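Local coordinates for putative acyl-[acyl-carrier-protein]--UDP-N-acetylglucosamine O-acyltransferase (PDB 4R36) that probably transfers an acyl chain from acyl carrier protein to UDP-N-acetylglucosamine, as LpxA enzymes do in making lipid A, at residues 21-32 with 37-48. Numbering follows the deposited sequence.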
# COMPACT_ATOMS: atom_id res chain seq x y z
N MET A 21 -27.07 9.92 -18.17
CA MET A 21 -25.59 10.24 -17.98
C MET A 21 -25.21 10.52 -16.53
O MET A 21 -24.19 10.00 -16.05
CB MET A 21 -25.13 11.40 -18.86
CG MET A 21 -24.54 10.91 -20.18
SD MET A 21 -23.36 12.04 -20.94
CE MET A 21 -22.31 10.77 -21.64
N ILE A 22 -25.98 11.39 -15.87
CA ILE A 22 -25.87 11.59 -14.45
C ILE A 22 -26.82 10.65 -13.74
O ILE A 22 -28.04 10.79 -13.86
CB ILE A 22 -26.10 13.01 -14.07
CG1 ILE A 22 -25.02 13.87 -14.73
CG2 ILE A 22 -26.04 13.17 -12.56
CD1 ILE A 22 -25.06 15.34 -14.35
N SER A 23 -26.30 9.64 -13.06
CA SER A 23 -27.20 8.68 -12.39
C SER A 23 -28.02 9.34 -11.28
O SER A 23 -27.51 10.13 -10.50
CB SER A 23 -26.44 7.46 -11.82
OG SER A 23 -27.18 6.72 -10.91
N PRO A 24 -29.33 8.99 -11.20
CA PRO A 24 -30.13 9.46 -10.07
C PRO A 24 -29.68 8.82 -8.74
O PRO A 24 -30.17 9.18 -7.69
CB PRO A 24 -31.58 8.99 -10.42
CG PRO A 24 -31.44 7.97 -11.48
CD PRO A 24 -30.09 8.15 -12.15
N LEU A 25 -28.84 7.80 -8.77
CA LEU A 25 -28.39 7.20 -7.49
C LEU A 25 -27.04 7.83 -6.98
O LEU A 25 -26.51 7.40 -5.96
CB LEU A 25 -28.25 5.71 -7.73
CG LEU A 25 -29.48 4.90 -8.16
CD1 LEU A 25 -29.11 3.48 -8.49
CD2 LEU A 25 -30.51 4.96 -7.04
N ALA A 26 -26.51 8.81 -7.70
CA ALA A 26 -25.45 9.68 -7.20
C ALA A 26 -26.04 10.69 -6.28
O ALA A 26 -27.21 11.05 -6.45
CB ALA A 26 -24.78 10.38 -8.37
N TYR A 27 -25.26 11.18 -5.33
CA TYR A 27 -25.57 12.32 -4.53
C TYR A 27 -24.70 13.48 -5.06
O TYR A 27 -23.46 13.41 -5.09
CB TYR A 27 -25.38 12.08 -3.04
CG TYR A 27 -25.56 13.39 -2.30
CD1 TYR A 27 -26.81 13.80 -1.85
CD2 TYR A 27 -24.51 14.30 -2.20
CE1 TYR A 27 -26.99 15.06 -1.25
CE2 TYR A 27 -24.66 15.52 -1.64
CZ TYR A 27 -25.89 15.91 -1.15
OH TYR A 27 -26.03 17.16 -0.57
N ILE A 28 -25.37 14.54 -5.52
CA ILE A 28 -24.73 15.74 -6.03
C ILE A 28 -25.32 16.96 -5.37
O ILE A 28 -26.51 17.23 -5.53
CB ILE A 28 -24.86 15.87 -7.52
CG1 ILE A 28 -24.41 14.57 -8.16
CG2 ILE A 28 -24.08 17.06 -8.04
CD1 ILE A 28 -24.44 14.54 -9.67
N HIS A 29 -24.49 17.67 -4.59
CA HIS A 29 -24.95 18.85 -3.94
C HIS A 29 -25.39 19.89 -4.98
O HIS A 29 -24.72 20.09 -5.98
CB HIS A 29 -23.88 19.40 -3.03
CG HIS A 29 -24.38 20.45 -2.07
ND1 HIS A 29 -24.65 21.73 -2.47
CD2 HIS A 29 -24.58 20.41 -0.74
CE1 HIS A 29 -25.00 22.45 -1.42
NE2 HIS A 29 -25.00 21.66 -0.37
N PRO A 30 -26.55 20.55 -4.72
CA PRO A 30 -27.07 21.46 -5.73
C PRO A 30 -26.11 22.58 -6.08
O PRO A 30 -26.20 23.06 -7.16
CB PRO A 30 -28.42 22.01 -5.10
CG PRO A 30 -28.47 21.54 -3.74
CD PRO A 30 -27.47 20.41 -3.56
N GLU A 31 -25.17 22.96 -5.22
CA GLU A 31 -24.20 24.01 -5.52
C GLU A 31 -23.00 23.57 -6.34
O GLU A 31 -22.25 24.40 -6.80
CB GLU A 31 -23.69 24.64 -4.21
CG GLU A 31 -24.70 25.53 -3.46
CD GLU A 31 -24.21 25.92 -2.06
OE1 GLU A 31 -22.97 25.97 -1.80
OE2 GLU A 31 -25.05 26.10 -1.17
N ALA A 32 -22.82 22.27 -6.56
CA ALA A 32 -21.63 21.77 -7.34
C ALA A 32 -21.80 22.25 -8.76
O ALA A 32 -22.94 22.25 -9.28
CB ALA A 32 -21.59 20.24 -7.30
N ASN A 37 -21.41 16.89 -20.91
CA ASN A 37 -21.03 15.53 -21.22
C ASN A 37 -20.22 14.91 -20.05
O ASN A 37 -19.14 14.34 -20.28
CB ASN A 37 -20.21 15.56 -22.48
CG ASN A 37 -19.95 14.19 -23.05
OD1 ASN A 37 -20.82 13.31 -23.05
ND2 ASN A 37 -18.71 14.00 -23.55
N VAL A 38 -20.76 15.01 -18.86
CA VAL A 38 -20.20 14.39 -17.65
C VAL A 38 -21.03 13.20 -17.28
O VAL A 38 -22.25 13.29 -17.08
CB VAL A 38 -20.11 15.39 -16.48
CG1 VAL A 38 -19.68 14.72 -15.17
CG2 VAL A 38 -19.15 16.52 -16.82
N GLU A 39 -20.38 12.03 -17.23
CA GLU A 39 -21.01 10.82 -16.79
C GLU A 39 -20.70 10.56 -15.28
O GLU A 39 -19.52 10.55 -14.89
CB GLU A 39 -20.51 9.70 -17.64
CG GLU A 39 -21.05 8.36 -17.28
CD GLU A 39 -20.43 7.26 -18.14
OE1 GLU A 39 -20.07 7.50 -19.31
OE2 GLU A 39 -20.28 6.17 -17.60
N ILE A 40 -21.75 10.37 -14.48
CA ILE A 40 -21.67 10.15 -13.07
C ILE A 40 -22.45 8.90 -12.75
O ILE A 40 -23.65 8.80 -13.00
CB ILE A 40 -22.09 11.35 -12.27
CG1 ILE A 40 -21.26 12.55 -12.68
CG2 ILE A 40 -22.02 11.07 -10.79
CD1 ILE A 40 -21.63 13.86 -12.08
N ALA A 41 -21.76 7.92 -12.19
CA ALA A 41 -22.30 6.67 -11.82
C ALA A 41 -23.04 6.70 -10.46
O ALA A 41 -22.93 7.62 -9.73
CB ALA A 41 -21.17 5.60 -11.80
N PRO A 42 -23.78 5.60 -10.13
CA PRO A 42 -24.42 5.45 -8.82
C PRO A 42 -23.40 5.53 -7.69
O PRO A 42 -22.23 5.10 -7.85
CB PRO A 42 -25.01 4.04 -8.87
CG PRO A 42 -25.24 3.81 -10.34
CD PRO A 42 -24.12 4.49 -11.04
N PHE A 43 -23.83 6.09 -6.58
CA PHE A 43 -23.09 6.05 -5.33
C PHE A 43 -21.87 6.96 -5.34
O PHE A 43 -21.11 6.93 -4.43
CB PHE A 43 -22.76 4.57 -4.92
CG PHE A 43 -23.92 3.59 -5.19
CD1 PHE A 43 -25.20 3.90 -4.77
CD2 PHE A 43 -23.73 2.42 -5.88
CE1 PHE A 43 -26.26 3.01 -5.03
CE2 PHE A 43 -24.73 1.50 -6.11
CZ PHE A 43 -26.02 1.82 -5.70
N VAL A 44 -21.78 7.83 -6.34
CA VAL A 44 -20.85 8.92 -6.34
C VAL A 44 -21.39 9.99 -5.41
O VAL A 44 -22.61 10.31 -5.42
CB VAL A 44 -20.64 9.47 -7.76
CG1 VAL A 44 -19.85 10.76 -7.74
CG2 VAL A 44 -19.99 8.45 -8.63
N TYR A 45 -20.49 10.56 -4.62
CA TYR A 45 -20.80 11.62 -3.69
C TYR A 45 -20.05 12.85 -4.06
O TYR A 45 -18.82 12.83 -4.14
CB TYR A 45 -20.45 11.21 -2.28
CG TYR A 45 -20.59 12.34 -1.29
CD1 TYR A 45 -19.53 13.23 -1.02
CD2 TYR A 45 -21.77 12.55 -0.62
CE1 TYR A 45 -19.67 14.26 -0.09
CE2 TYR A 45 -21.93 13.59 0.27
CZ TYR A 45 -20.90 14.46 0.52
OH TYR A 45 -21.08 15.44 1.47
N ILE A 46 -20.77 13.90 -4.43
CA ILE A 46 -20.21 15.20 -4.84
C ILE A 46 -20.76 16.28 -3.92
O ILE A 46 -21.99 16.48 -3.83
CB ILE A 46 -20.52 15.54 -6.28
CG1 ILE A 46 -20.13 14.41 -7.23
CG2 ILE A 46 -19.83 16.82 -6.66
CD1 ILE A 46 -20.26 14.67 -8.68
N ASP A 47 -19.84 16.97 -3.26
CA ASP A 47 -20.08 18.02 -2.29
C ASP A 47 -20.32 19.37 -2.95
O ASP A 47 -20.14 19.58 -4.15
CB ASP A 47 -18.80 18.15 -1.48
CG ASP A 47 -18.95 18.14 0.00
OD1 ASP A 47 -20.00 18.55 0.55
OD2 ASP A 47 -17.87 17.84 0.61
N ARG A 48 -20.67 20.32 -2.11
CA ARG A 48 -20.63 21.72 -2.46
C ARG A 48 -19.19 22.22 -2.57
O ARG A 48 -18.25 21.51 -2.14
CB ARG A 48 -21.44 22.49 -1.42
CG ARG A 48 -20.72 22.65 -0.10
CD ARG A 48 -21.58 23.24 0.99
NE ARG A 48 -20.88 23.03 2.24
CZ ARG A 48 -20.32 23.98 2.98
NH1 ARG A 48 -20.35 25.25 2.60
NH2 ARG A 48 -19.73 23.66 4.09
O HOH W 1 -21.57 26.23 0.53
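Y27 and Y45 lie side by side, their rings near parallel (16°) but slid apart until they barely overlap, CD2 meeting CD2 at 3.6 Å. Both hold CG trans to the backbone N (chi1 173° and 172°), which sends the rings outward in the same direction, and F43 of a second subunit packs on Y27. On the inner face, small and branched side chains interlock: a single methyl is all that A26 brings against I40 CG2 (3.7 Å), I28 and I40 meet tip to tip through their CD1 atoms, and A32 settles on I46 CG2. These are successive coils of the left-handed parallel beta-helix, 18 residues apart in sequence, with I28 and I46 in parallel register; Y27 N donates to V44 O at 2.8 Å, and Y27 O accepts from I46 N. At one corner S23 OG accepts L25 N in an ST turn while resting on P42 CG, and L25 CB presses P42 CB at 3.8 Å. At another, R48 CB sits over the H29 ring, 3.5 Å from its centroid, P30 CD lies toward the rim of the opposite face, and E31 N donates to ND1 in the ring plane, which helps hold the imidazole's rotation. Water joins E31 OE1 to R48 NH1.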